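Local coordinates for Isomerase/lactonizing enzyme (Agrobacterium fabrum str. C58, PDB 2NQL), which is of unspecified function but belongs to the enolase superfamily, pairing an N-terminal capping domain with a TIM-barrel-like domain that holds a sodium ion, at residues Pro288-His292 with Lys293-Asn297; Leu225-Ile228 with Ala229-Gln232; Gly169-Ala172 with Lys173-Asp177. One frame throughout, in Å; residues are numbered along the deposited sequence.

All three contacts are local and lie in the barrel domain. From the N terminus, contact 3 comes first, inside helix 165-177. Contact 2 follows inside helix 221-231. Contact 1 comes last, where the short helix 290-293 turns into helix 295-308. They run in series, so none nests within or crosses another. No long loop is closed; each joins two consecutive segments, through residues mostly three to five apart. Contacts 3 and 2 lie in helices of beta-alpha-beta units, and both helices pack against helix 194-205. Their centres are 24 Å apart. Contact 1 is buried deeper, about 31 Å from contact 2 and 30 Å from contact 3, between centres. It joins barrel elements to helix 117-138.

Contact 1: Pro288-His292 with Lys293-Asn297; sequences PEMGH and KGITN
M290 meets K293 and G294 through one backbone oxygen. M290 O accepts from K293 N at 3.0 Å and from G294 N at 2.9 Å. G294 N lies in the carbonyl plane, on a lone pair. K293 N sits above that plane, 70° out of it. The two bonds hold together the last turn of a short, weakly bonded helix at 290-293. G294 then takes a positive phi of 88°. At its backbone angles a CB would jam against K293 O, which calls for glycine. It is also the N-cap residue of helix 295-308.

Three side chains make polar bonds to the backbone. E289 is the N-cap of the short helix. Its OE2 accepts from G291 N at 2.8 Å, on the anti side of the carboxylate. A bend at chi2 (47°) curls the group back to this N-H. E289 OE1 is bonded to H315 ND1, so both oxygens are held. Past the glycine turn, N297 ND2 reaches back to K293 O at 3.0 Å, and also bonds with Y102 OH. The buried NZ of K293 is hydrogen-bonded to the carbonyls of G265 and W268.

The apolar contacts use long chains. K293 runs back beside E289 O, and its CD packs 3.7 Å from P288 CB. Bends at chi2 and chi3 put M290 SD 3.2 Å from G294 C and M290 CE 3.8 Å from I295 CG1. These two side chains cross obliquely.

H292 ND1 is bonded to D121, its ring stacks on Y70, and R112 of the second subunit packs against it. The sodium ion, bound by E240 and E266, is about 7 Å from the E289 side chain. The segment follows barrel strand 285-286. M290 touches helix 322-331, while I295 and N297 lean on helix 117-138.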
loop_
_atom_site.group_PDB
_atom_site.type_symbol
_atom_site.label_atom_id
_atom_site.label_comp_id
_atom_site.label_asym_id
_atom_site.label_seq_id
_atom_site.Cartn_x
_atom_site.Cartn_y
_atom_site.Cartn_z
ATOM N N PRO A 288 -8.241 3.570 14.644
ATOM C CA PRO A 288 -7.220 2.663 14.142
ATOM C C PRO A 288 -7.635 1.192 14.268
ATOM O O PRO A 288 -8.336 0.809 15.207
ATOM C CB PRO A 288 -6.012 2.957 15.043
ATOM C CG PRO A 288 -6.582 3.554 16.298
ATOM C CD PRO A 288 -7.746 4.347 15.803
ATOM N N GLU A 289 -7.205 0.399 13.299
ATOM C CA GLU A 289 -7.348 -1.030 13.323
ATOM C C GLU A 289 -6.004 -1.709 13.551
ATOM O O GLU A 289 -5.115 -1.701 12.679
ATOM C CB GLU A 289 -8.019 -1.509 12.022
ATOM C CG GLU A 289 -8.064 -3.066 11.841
ATOM C CD GLU A 289 -8.538 -3.804 13.098
ATOM O OE1 GLU A 289 -9.704 -3.593 13.514
ATOM O OE2 GLU A 289 -7.747 -4.602 13.674
ATOM N N MET A 290 -5.865 -2.317 14.730
ATOM C CA MET A 290 -4.586 -2.881 15.155
ATOM C C MET A 290 -4.075 -3.956 14.174
ATOM O O MET A 290 -2.862 -4.070 13.958
ATOM C CB MET A 290 -4.741 -3.508 16.544
ATOM C CG MET A 290 -3.524 -4.258 17.036
ATOM S SD MET A 290 -2.000 -3.274 17.140
ATOM C CE MET A 290 -2.368 -2.205 18.522
ATOM N N GLY A 291 -4.985 -4.738 13.582
ATOM C CA GLY A 291 -4.584 -5.810 12.666
ATOM C C GLY A 291 -3.893 -5.315 11.394
ATOM O O GLY A 291 -3.120 -6.054 10.778
ATOM N N HIS A 292 -4.178 -4.070 11.018
ATOM C CA HIS A 292 -3.529 -3.404 9.878
ATOM C C HIS A 292 -2.234 -2.685 10.302
ATOM O O HIS A 292 -1.404 -2.376 9.445
ATOM C CB HIS A 292 -4.452 -2.338 9.222
ATOM C CG HIS A 292 -5.506 -2.902 8.325
ATOM N ND1 HIS A 292 -5.270 -3.945 7.449
ATOM C CD2 HIS A 292 -6.799 -2.540 8.144
ATOM C CE1 HIS A 292 -6.379 -4.204 6.774
ATOM N NE2 HIS A 292 -7.321 -3.373 7.183
ATOM N N LYS A 293 -2.071 -2.415 11.604
ATOM C CA LYS A 293 -1.148 -1.356 12.065
ATOM C C LYS A 293 0.006 -1.848 12.926
ATOM O O LYS A 293 1.157 -1.484 12.678
ATOM C CB LYS A 293 -1.895 -0.197 12.767
ATOM C CG LYS A 293 -2.865 0.525 11.863
ATOM C CD LYS A 293 -3.545 1.672 12.598
ATOM C CE LYS A 293 -4.445 2.460 11.674
ATOM N NZ LYS A 293 -5.609 1.655 11.160
ATOM N N GLY A 294 -0.291 -2.666 13.937
ATOM C CA GLY A 294 0.719 -3.131 14.889
ATOM C C GLY A 294 0.813 -2.105 16.010
ATOM O O GLY A 294 0.303 -0.992 15.873
ATOM N N ILE A 295 1.444 -2.497 17.113
ATOM C CA ILE A 295 1.466 -1.685 18.333
ATOM C C ILE A 295 2.266 -0.390 18.147
ATOM O O ILE A 295 1.809 0.689 18.523
ATOM C CB ILE A 295 1.990 -2.508 19.536
ATOM C CG1 ILE A 295 0.922 -3.532 19.966
ATOM C CG2 ILE A 295 2.368 -1.572 20.752
ATOM C CD1 ILE A 295 1.468 -4.692 20.739
ATOM N N THR A 296 3.456 -0.502 17.575
ATOM C CA THR A 296 4.278 0.705 17.294
ATOM C C THR A 296 3.493 1.799 16.544
ATOM O O THR A 296 3.474 2.956 16.978
ATOM C CB THR A 296 5.554 0.327 16.539
ATOM O OG1 THR A 296 6.318 -0.585 17.332
ATOM C CG2 THR A 296 6.396 1.578 16.168
ATOM N N ASN A 297 2.814 1.427 15.448
ATOM C CA ASN A 297 1.980 2.372 14.692
ATOM C C ASN A 297 0.797 2.928 15.445
ATOM O O ASN A 297 0.470 4.103 15.327
ATOM C CB ASN A 297 1.499 1.746 13.366
ATOM C CG ASN A 297 2.565 1.823 12.273
ATOM O OD1 ASN A 297 3.247 2.841 12.136
ATOM N ND2 ASN A 297 2.689 0.760 11.478
#

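Contact 2: Leu225-Ile228 with Ala229-Gln232; sequences LELI and AEMQ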
loop_
_atom_site.group_PDB
_atom_site.type_symbol
_atom_site.label_atom_id
_atom_site.label_comp_id
_atom_site.label_asym_id
_atom_site.label_seq_id
_atom_site.Cartn_x
_atom_site.Cartn_y
_atom_site.Cartn_z
ATOM N N LEU A 225 -22.933 14.679 2.871
ATOM C CA LEU A 225 -23.537 15.789 3.632
ATOM C C LEU A 225 -25.065 15.766 3.701
ATOM O O LEU A 225 -25.638 16.048 4.753
ATOM C CB LEU A 225 -23.055 17.140 3.119
ATOM C CG LEU A 225 -21.612 17.490 3.433
ATOM C CD1 LEU A 225 -21.114 18.576 2.495
ATOM C CD2 LEU A 225 -21.450 17.861 4.882
ATOM N N GLU A 226 -25.712 15.421 2.581
ATOM C CA GLU A 226 -27.162 15.268 2.526
ATOM C C GLU A 226 -27.677 14.232 3.519
ATOM O O GLU A 226 -28.668 14.466 4.224
ATOM C CB GLU A 226 -27.605 14.854 1.123
ATOM C CG GLU A 226 -27.636 15.971 0.100
ATOM C CD GLU A 226 -27.877 15.444 -1.304
ATOM O OE1 GLU A 226 -28.580 14.418 -1.449
ATOM O OE2 GLU A 226 -27.361 16.054 -2.263
ATOM N N LEU A 227 -27.003 13.083 3.556
ATOM C CA LEU A 227 -27.408 11.983 4.403
ATOM C C LEU A 227 -27.144 12.315 5.879
ATOM O O LEU A 227 -27.948 11.976 6.771
ATOM C CB LEU A 227 -26.674 10.703 3.961
ATOM C CG LEU A 227 -27.085 10.065 2.617
ATOM C CD1 LEU A 227 -26.104 8.978 2.217
ATOM C CD2 LEU A 227 -28.529 9.503 2.643
ATOM N N ILE A 228 -26.029 12.999 6.130
ATOM C CA ILE A 228 -25.695 13.439 7.489
ATOM C C ILE A 228 -26.751 14.432 8.002
ATOM O O ILE A 228 -27.197 14.325 9.142
ATOM C CB ILE A 228 -24.273 14.009 7.558
ATOM C CG1 ILE A 228 -23.243 12.882 7.360
ATOM C CG2 ILE A 228 -24.005 14.707 8.882
ATOM C CD1 ILE A 228 -21.811 13.386 7.157
ATOM N N ALA A 229 -27.151 15.370 7.142
ATOM C CA ALA A 229 -28.298 16.260 7.403
ATOM C C ALA A 229 -29.615 15.527 7.715
ATOM O O ALA A 229 -30.337 15.936 8.631
ATOM C CB ALA A 229 -28.486 17.248 6.245
ATOM N N GLU A 230 -29.908 14.448 6.978
ATOM C CA GLU A 230 -31.100 13.610 7.207
ATOM C C GLU A 230 -31.051 12.900 8.557
ATOM O O GLU A 230 -32.091 12.678 9.206
ATOM C CB GLU A 230 -31.251 12.561 6.098
ATOM C CG GLU A 230 -32.005 13.029 4.861
ATOM C CD GLU A 230 -32.056 11.967 3.769
ATOM O OE1 GLU A 230 -32.486 10.824 4.053
ATOM O OE2 GLU A 230 -31.667 12.281 2.621
ATOM N N MET A 231 -29.842 12.530 8.972
ATOM C CA MET A 231 -29.655 11.833 10.245
ATOM C C MET A 231 -29.568 12.756 11.454
ATOM O O MET A 231 -29.869 12.345 12.584
ATOM C CB MET A 231 -28.421 10.940 10.177
ATOM C CG MET A 231 -28.634 9.751 9.249
ATOM S SD MET A 231 -27.202 8.638 9.328
ATOM C CE MET A 231 -25.859 9.797 8.988
ATOM N N GLN A 232 -29.149 13.996 11.224
ATOM C CA GLN A 232 -28.831 14.874 12.343
ATOM C C GLN A 232 -29.950 15.246 13.348
ATOM O O GLN A 232 -29.657 15.430 14.522
ATOM C CB GLN A 232 -27.829 15.994 11.979
ATOM C CG GLN A 232 -28.377 17.379 11.775
ATOM C CD GLN A 232 -28.623 18.116 13.088
ATOM O OE1 GLN A 232 -29.771 18.326 13.479
ATOM N NE2 GLN A 232 -27.550 18.498 13.774
#
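M231 folds its side chain back along the helix toward L227 and I228. Its CG lies 3.4 Å from L227 O. The bend at chi3 (-53°) brings CE to 3.9 Å from I228 CA. The side chains of M231 and I228 meet more loosely, with CE 4.4 Å from CG1. Next to it, E230 reaches back one turn to L227: OE2 is 4.2 Å from CD2, a marginal touch. A229 CB rests 3.4 Å from L225 O.

Backbone bonds hold these groups in place. A229 N donates to L225 O at 2.9 Å, and E230 N to E226 O at 3.0 Å. M231 N donates to L227 O, again at 3.0 Å. I228 O receives two weak bonds, from M231 N and from Q232 N, and Q232 is in a 3-10 conformation.

Farther out, E226 OE1 makes a salt bridge with R223. The approach of E230 OE2 to R223 is a long, weak ion pair. The helix belongs to the beta-alpha-beta unit of strands 210-214 and 239-240. I228 packs on M215, T258 and V260, while L227 and M231 touch P194 at the start of helix 194-205.

Contact 3: Gly169-Ala172 with Lys173-Asp177; sequences GELA and KYWQD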
loop_
_atom_site.group_PDB
_atom_site.type_symbol
_atom_site.label_atom_id
_atom_site.label_comp_id
_atom_site.label_asym_id
_atom_site.label_seq_id
_atom_site.Cartn_x
_atom_site.Cartn_y
_atom_site.Cartn_z
ATOM N N GLY A 169 -33.494 -3.277 15.612
ATOM C CA GLY A 169 -33.720 -2.490 16.821
ATOM C C GLY A 169 -33.908 -3.362 18.046
ATOM O O GLY A 169 -33.440 -3.031 19.134
ATOM N N GLU A 170 -34.573 -4.497 17.859
ATOM C CA GLU A 170 -34.765 -5.432 18.961
ATOM C C GLU A 170 -33.447 -6.039 19.412
ATOM O O GLU A 170 -33.227 -6.233 20.609
ATOM C CB GLU A 170 -35.783 -6.505 18.589
ATOM C CG GLU A 170 -37.182 -5.927 18.350
ATOM C CD GLU A 170 -37.964 -5.612 19.623
ATOM O OE1 GLU A 170 -37.484 -5.897 20.747
ATOM O OE2 GLU A 170 -39.090 -5.091 19.492
ATOM N N LEU A 171 -32.567 -6.314 18.454
ATOM C CA LEU A 171 -31.213 -6.720 18.769
ATOM C C LEU A 171 -30.419 -5.642 19.513
ATOM O O LEU A 171 -29.686 -5.950 20.458
ATOM C CB LEU A 171 -30.500 -7.202 17.505
ATOM C CG LEU A 171 -29.299 -8.128 17.679
ATOM C CD1 LEU A 171 -29.642 -9.384 18.497
ATOM C CD2 LEU A 171 -28.816 -8.521 16.299
ATOM N N ALA A 172 -30.582 -4.378 19.116
ATOM C CA ALA A 172 -29.886 -3.278 19.779
ATOM C C ALA A 172 -30.398 -3.142 21.210
ATOM O O ALA A 172 -29.617 -2.930 22.145
ATOM C CB ALA A 172 -30.070 -1.938 18.992
ATOM N N LYS A 173 -31.709 -3.295 21.380
ATOM C CA LYS A 173 -32.312 -3.158 22.704
ATOM C C LYS A 173 -31.847 -4.279 23.617
ATOM O O LYS A 173 -31.622 -4.053 24.814
ATOM C CB LYS A 173 -33.842 -3.165 22.595
ATOM C CG LYS A 173 -34.579 -2.741 23.879
ATOM C CD LYS A 173 -36.101 -2.879 23.674
ATOM C CE LYS A 173 -36.871 -2.734 24.985
ATOM N NZ LYS A 173 -36.750 -1.356 25.546
ATOM N N TYR A 174 -31.729 -5.487 23.055
ATOM C CA TYR A 174 -31.183 -6.628 23.782
ATOM C C TYR A 174 -29.793 -6.311 24.345
ATOM O O TYR A 174 -29.506 -6.576 25.534
ATOM C CB TYR A 174 -31.129 -7.863 22.869
ATOM C CG TYR A 174 -30.418 -9.037 23.498
ATOM C CD1 TYR A 174 -31.065 -9.848 24.436
ATOM C CD2 TYR A 174 -29.081 -9.305 23.196
ATOM C CE1 TYR A 174 -30.393 -10.926 25.038
ATOM C CE2 TYR A 174 -28.410 -10.365 23.788
ATOM C CZ TYR A 174 -29.063 -11.157 24.704
ATOM O OH TYR A 174 -28.385 -12.184 25.264
ATOM N N TRP A 175 -28.935 -5.749 23.492
ATOM C CA TRP A 175 -27.603 -5.325 23.917
ATOM C C TRP A 175 -27.602 -4.171 24.917
ATOM O O TRP A 175 -26.789 -4.171 25.844
ATOM C CB TRP A 175 -26.666 -5.090 22.704
ATOM C CG TRP A 175 -26.238 -6.426 22.147
ATOM C CD1 TRP A 175 -26.771 -7.085 21.062
ATOM C CD2 TRP A 175 -25.276 -7.316 22.721
ATOM N NE1 TRP A 175 -26.174 -8.312 20.918
ATOM C CE2 TRP A 175 -25.258 -8.485 21.921
ATOM C CE3 TRP A 175 -24.407 -7.232 23.822
ATOM C CZ2 TRP A 175 -24.408 -9.571 22.192
ATOM C CZ3 TRP A 175 -23.560 -8.323 24.096
ATOM C CH2 TRP A 175 -23.567 -9.466 23.278
ATOM N N GLN A 176 -28.529 -3.224 24.752
ATOM C CA GLN A 176 -28.728 -2.156 25.736
ATOM C C GLN A 176 -29.052 -2.732 27.121
ATOM O O GLN A 176 -28.504 -2.272 28.130
ATOM C CB GLN A 176 -29.830 -1.184 25.291
ATOM C CG GLN A 176 -29.901 0.103 26.119
ATOM C CD GLN A 176 -31.027 1.017 25.685
ATOM O OE1 GLN A 176 -32.171 0.582 25.545
ATOM N NE2 GLN A 176 -30.709 2.294 25.472
ATOM N N ASP A 177 -29.917 -3.745 27.154
ATOM C CA ASP A 177 -30.336 -4.412 28.403
ATOM C C ASP A 177 -29.173 -5.172 29.055
ATOM O O ASP A 177 -29.198 -5.468 30.256
ATOM C CB ASP A 177 -31.480 -5.395 28.131
ATOM C CG ASP A 177 -32.797 -4.708 27.852
ATOM O OD1 ASP A 177 -32.915 -3.481 28.092
ATOM O OD2 ASP A 177 -33.724 -5.397 27.368
#
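Helix 165-177 carries this contact across about two and a half turns. Four backbone bonds join the halves, each from a residue to the one four places before it. K173 N donates to G169 O at 2.8 Å, Y174 N to E170 O at 3.0 Å, and W175 N to L171 O at 3.1 Å. Q176 N donates to A172 O at 2.8 Å.

L171 O also meets the edges of two aromatic rings. W175 CD1 comes within 3.2 Å of it, close to the plane of the indole. The same L171 O lies near the plane of the Y174 ring, at its edge, with Y174 CB 3.4 Å away. The L171 and W175 side chains meet loosely, with CG 4.4 Å from CD1.

The helix is the crossover of a beta-alpha-beta unit, running between the parallel strands 152-158 and 182-186 of the barrel. A172 faces helix 194-205, where it touches L201 and L205. Q176 points its amide to the same helix, with NE2 bonded to L205 O.

The two rings are turned against each other. Y174 has its CG anti to the backbone N (chi1 173°), whereas W175 sets CG beside the backbone N (chi1 -75°). Y174 CD2 therefore stands 3.8 Å above one face of the indole, offset toward its rim. In return, W175 CD1 lies at the edge of the phenol, in its plane. W175 is buried, and F180 meets its ring edge-to-face. The ring of H344 also meets it, with planes at about 40°.

At the exposed side, E170 OE1 loosely approaches CD in the aliphatic part of K173. Their charged ends are not in contact. E170 OE2 has a weak, long ion pair with K166 instead.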